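Long-range contact in fatty acid-binding protein homolog 8 (Caenorhabditis elegans, PDB 6C1Z), which binds unsaturated fatty acids such as oleic acid as a lysosomal lipid chaperone and carries them to the nucleus, where it activates longevity-promoting genes: residues A[51-55]-A[66-70]. Residues are numbered along the deposited sequence; the frame is centred on the assembly and turned at random.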
ATOM      1  N   ASP A  51     -11.975 -13.768  -7.907  1.00 25.66           N
ATOM      2  CA  ASP A  51     -11.345 -13.814  -6.599  1.00 22.15           C
ATOM      3  C   ASP A  51      -9.996 -13.116  -6.544  1.00 20.55           C
ATOM      4  O   ASP A  51      -9.260 -13.295  -5.570  1.00 22.84           O
ATOM      5  CB  ASP A  51     -11.242 -15.256  -6.076  1.00 25.15           C
ATOM      6  CG  ASP A  51     -10.263 -16.110  -6.840  1.00 35.70           C
ATOM      7  OD1 ASP A  51      -9.855 -15.745  -7.964  1.00 33.49           O
ATOM      8  OD2 ASP A  51      -9.893 -17.183  -6.289  1.00 36.20           O
ATOM      9  N   THR A  52      -9.654 -12.310  -7.547  1.00 20.86           N
ATOM     10  CA  THR A  52      -8.382 -11.599  -7.577  1.00 20.42           C
ATOM     11  C   THR A  52      -8.608 -10.118  -7.290  1.00 18.90           C
ATOM     12  O   THR A  52      -9.327  -9.431  -8.031  1.00 21.23           O
ATOM     13  CB  THR A  52      -7.662 -11.777  -8.915  1.00 24.24           C
ATOM     14  OG1 THR A  52      -7.428 -13.176  -9.133  1.00 30.29           O
ATOM     15  CG2 THR A  52      -6.334 -11.028  -8.896  1.00 22.86           C
ATOM     16  N   TRP A  53      -7.976  -9.624  -6.233  1.00 17.25           N
ATOM     17  CA  TRP A  53      -8.005  -8.211  -5.912  1.00 16.55           C
ATOM     18  C   TRP A  53      -6.966  -7.456  -6.735  1.00 17.97           C
ATOM     19  O   TRP A  53      -5.880  -7.957  -7.011  1.00 18.35           O
ATOM     20  CB  TRP A  53      -7.721  -7.997  -4.414  1.00 17.34           C
ATOM     21  CG  TRP A  53      -8.898  -8.393  -3.561  1.00 16.57           C
ATOM     22  CD1 TRP A  53      -9.102  -9.610  -2.984  1.00 20.23           C
ATOM     23  CD2 TRP A  53     -10.032  -7.595  -3.254  1.00 18.86           C
ATOM     24  NE1 TRP A  53     -10.301  -9.610  -2.327  1.00 18.90           N
ATOM     25  CE2 TRP A  53     -10.894  -8.386  -2.465  1.00 17.29           C
ATOM     26  CE3 TRP A  53     -10.414  -6.283  -3.575  1.00 18.75           C
ATOM     27  CZ2 TRP A  53     -12.121  -7.912  -2.001  1.00 19.07           C
ATOM     28  CZ3 TRP A  53     -11.622  -5.815  -3.104  1.00 20.62           C
ATOM     29  CH2 TRP A  53     -12.466  -6.632  -2.321  1.00 20.32           C
ATOM     30  N   HIS A  54      -7.270  -6.199  -7.021  1.00 18.86           N
ATOM     31  CA  HIS A  54      -6.340  -5.291  -7.683  1.00 19.85           C
ATOM     32  C   HIS A  54      -6.304  -3.999  -6.887  1.00 17.24           C
ATOM     33  O   HIS A  54      -7.352  -3.373  -6.676  1.00 20.59           O
ATOM     34  CB  HIS A  54      -6.782  -5.049  -9.123  1.00 21.75           C
ATOM     35  CG  HIS A  54      -6.745  -6.288  -9.959  1.00 20.43           C
ATOM     36  ND1 HIS A  54      -5.629  -6.636 -10.692  1.00 26.04           N
ATOM     37  CD2 HIS A  54      -7.656  -7.260 -10.177  1.00 21.73           C
ATOM     38  CE1 HIS A  54      -5.864  -7.769 -11.332  1.00 29.10           C
ATOM     39  NE2 HIS A  54      -7.084  -8.175 -11.029  1.00 25.13           N
ATOM     40  N   PHE A  55      -5.131  -3.634  -6.393  1.00 17.92           N
ATOM     41  CA  PHE A  55      -4.883  -2.346  -5.744  1.00 17.62           C
ATOM     42  C   PHE A  55      -3.915  -1.633  -6.663  1.00 19.68           C
ATOM     43  O   PHE A  55      -2.718  -1.936  -6.682  1.00 20.62           O
ATOM     44  CB  PHE A  55      -4.247  -2.516  -4.356  1.00 18.78           C
ATOM     45  CG  PHE A  55      -5.223  -2.814  -3.224  1.00 18.25           C
ATOM     46  CD1 PHE A  55      -6.179  -3.808  -3.323  1.00 18.55           C
ATOM     47  CD2 PHE A  55      -5.164  -2.073  -2.059  1.00 23.27           C
ATOM     48  CE1 PHE A  55      -7.057  -4.072  -2.240  1.00 20.52           C
ATOM     49  CE2 PHE A  55      -6.041  -2.332  -0.997  1.00 24.49           C
ATOM     50  CZ  PHE A  55      -6.968  -3.329  -1.104  1.00 22.75           C
ATOM     51  N   LEU A  66      -0.949  -3.824  -8.257  1.00 24.43           N
ATOM     52  CA  LEU A  66      -0.755  -4.989  -7.420  1.00 23.94           C
ATOM     53  C   LEU A  66      -1.991  -5.852  -7.554  1.00 24.94           C
ATOM     54  O   LEU A  66      -3.106  -5.376  -7.327  1.00 24.53           O
ATOM     55  CB  LEU A  66      -0.567  -4.538  -5.974  1.00 23.54           C
ATOM     56  CG  LEU A  66      -0.373  -5.639  -4.943  1.00 24.77           C
ATOM     57  CD1 LEU A  66       0.894  -6.417  -5.203  1.00 39.33           C
ATOM     58  CD2 LEU A  66      -0.329  -5.009  -3.565  1.00 30.89           C
ATOM     59  N   ALA A  67      -1.794  -7.114  -7.879  1.00 21.55           N
ATOM     60  CA  ALA A  67      -2.846  -8.110  -7.943  1.00 20.70           C
ATOM     61  C   ALA A  67      -2.526  -9.186  -6.915  1.00 22.24           C
ATOM     62  O   ALA A  67      -1.362  -9.559  -6.735  1.00 23.02           O
ATOM     63  CB  ALA A  67      -2.906  -8.738  -9.339  1.00 24.68           C
ATOM     64  N   PHE A  68      -3.552  -9.686  -6.231  1.00 19.16           N
ATOM     65  CA  PHE A  68      -3.313 -10.733  -5.254  1.00 20.12           C
ATOM     66  C   PHE A  68      -4.616 -11.449  -4.954  1.00 21.98           C
ATOM     67  O   PHE A  68      -5.717 -10.913  -5.150  1.00 20.33           O
ATOM     68  CB  PHE A  68      -2.716 -10.162  -3.962  1.00 22.33           C
ATOM     69  CG  PHE A  68      -3.584  -9.113  -3.300  1.00 19.72           C
ATOM     70  CD1 PHE A  68      -4.559  -9.458  -2.366  1.00 18.07           C
ATOM     71  CD2 PHE A  68      -3.410  -7.770  -3.583  1.00 21.18           C
ATOM     72  CE1 PHE A  68      -5.331  -8.505  -1.767  1.00 19.31           C
ATOM     73  CE2 PHE A  68      -4.183  -6.791  -2.951  1.00 21.21           C
ATOM     74  CZ  PHE A  68      -5.156  -7.157  -2.059  1.00 19.60           C
ATOM     75  N   LYS A  69      -4.472 -12.653  -4.405  1.00 25.71           N
ATOM     76  CA  LYS A  69      -5.563 -13.327  -3.716  1.00 23.79           C
ATOM     77  C   LYS A  69      -5.298 -13.337  -2.223  1.00 21.87           C
ATOM     78  O   LYS A  69      -4.160 -13.495  -1.770  1.00 22.66           O
ATOM     79  CB  LYS A  69      -5.759 -14.743  -4.233  1.00 25.64           C
ATOM     80  CG  LYS A  69      -6.042 -14.762  -5.720  1.00 27.32           C
ATOM     81  CD  LYS A  69      -6.250 -16.164  -6.228  1.00 30.13           C
ATOM     82  CE  LYS A  69      -6.291 -16.208  -7.743  1.00 33.69           C
ATOM     83  NZ  LYS A  69      -7.495 -15.549  -8.304  1.00 71.69           N
ATOM     84  N   ILE A  70      -6.358 -13.054  -1.458  1.00 23.48           N
ATOM     85  CA  ILE A  70      -6.290 -13.072  -0.011  1.00 22.89           C
ATOM     86  C   ILE A  70      -5.763 -14.421   0.461  1.00 21.47           C
ATOM     87  O   ILE A  70      -6.198 -15.470  -0.024  1.00 23.27           O
ATOM     88  CB  ILE A  70      -7.697 -12.762   0.556  1.00 24.71           C
ATOM     89  CG1 ILE A  70      -8.101 -11.325   0.244  1.00 31.07           C
ATOM     90  CG2 ILE A  70      -7.780 -13.015   2.032  1.00 35.67           C
ATOM     91  CD1 ILE A  70      -7.228 -10.339   0.897  1.00 28.71           C
TER
HETATM   92  O   HOH W   1      -8.856 -13.060  -2.878  1.00 27.41           O
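D51, just ahead of the strand, reaches the partner segment at two points. Its carboxylate forms a salt bridge with K69, with OD1 of D51 only 2.4 Å from NZ of K69, a very short separation; its carbonyl O accepts a hydrogen bond from a water (2.7 Å) that in turn accepts one from I70 N (2.9 Å), so the water links the two backbones beside the W53-F68 pair. The same ammonium group donates to T52, NZ of K69 lying 2.5 Å from OG1 of T52. At W53 regular pairing begins: N of W53 to O of F68 is 2.8 Å and N of F68 to O of W53 is 3.0 Å, a hydrogen-bonded antiparallel pair. The axes of strand segments 52-55 and 66-68 approach to 4.7 Å, with N-to-C directions 161° apart, as expected of the antiparallel hairpin of strands 52-58 and 64-68. In this family the β-barrel encloses the lipid cavity; the face bearing W53, F55 and F68 is consistent with its inward side, F95 of strand 94-101 meeting W53 and F55 edge-to-face. CB of W53 sits over the F68 ring, 3.8 Å from its centroid and 21° off the normal, a CH-pi contact, while CD1 of W53 touches CG1 of I70 at 3.8 Å. H54 and A67 form the non-hydrogen-bonded pair, with CA atoms 4.5 Å apart and side chains on the other face; CE1 of H54 meets CB of A67 at 3.7 Å. F55 pairs with L66 through N to O of L66 (2.8 Å) and O to N of L66 (3.0 Å). CD1 of F55 approaches CE2 of F68 at 3.6 Å, completing an aromatic cluster with W53.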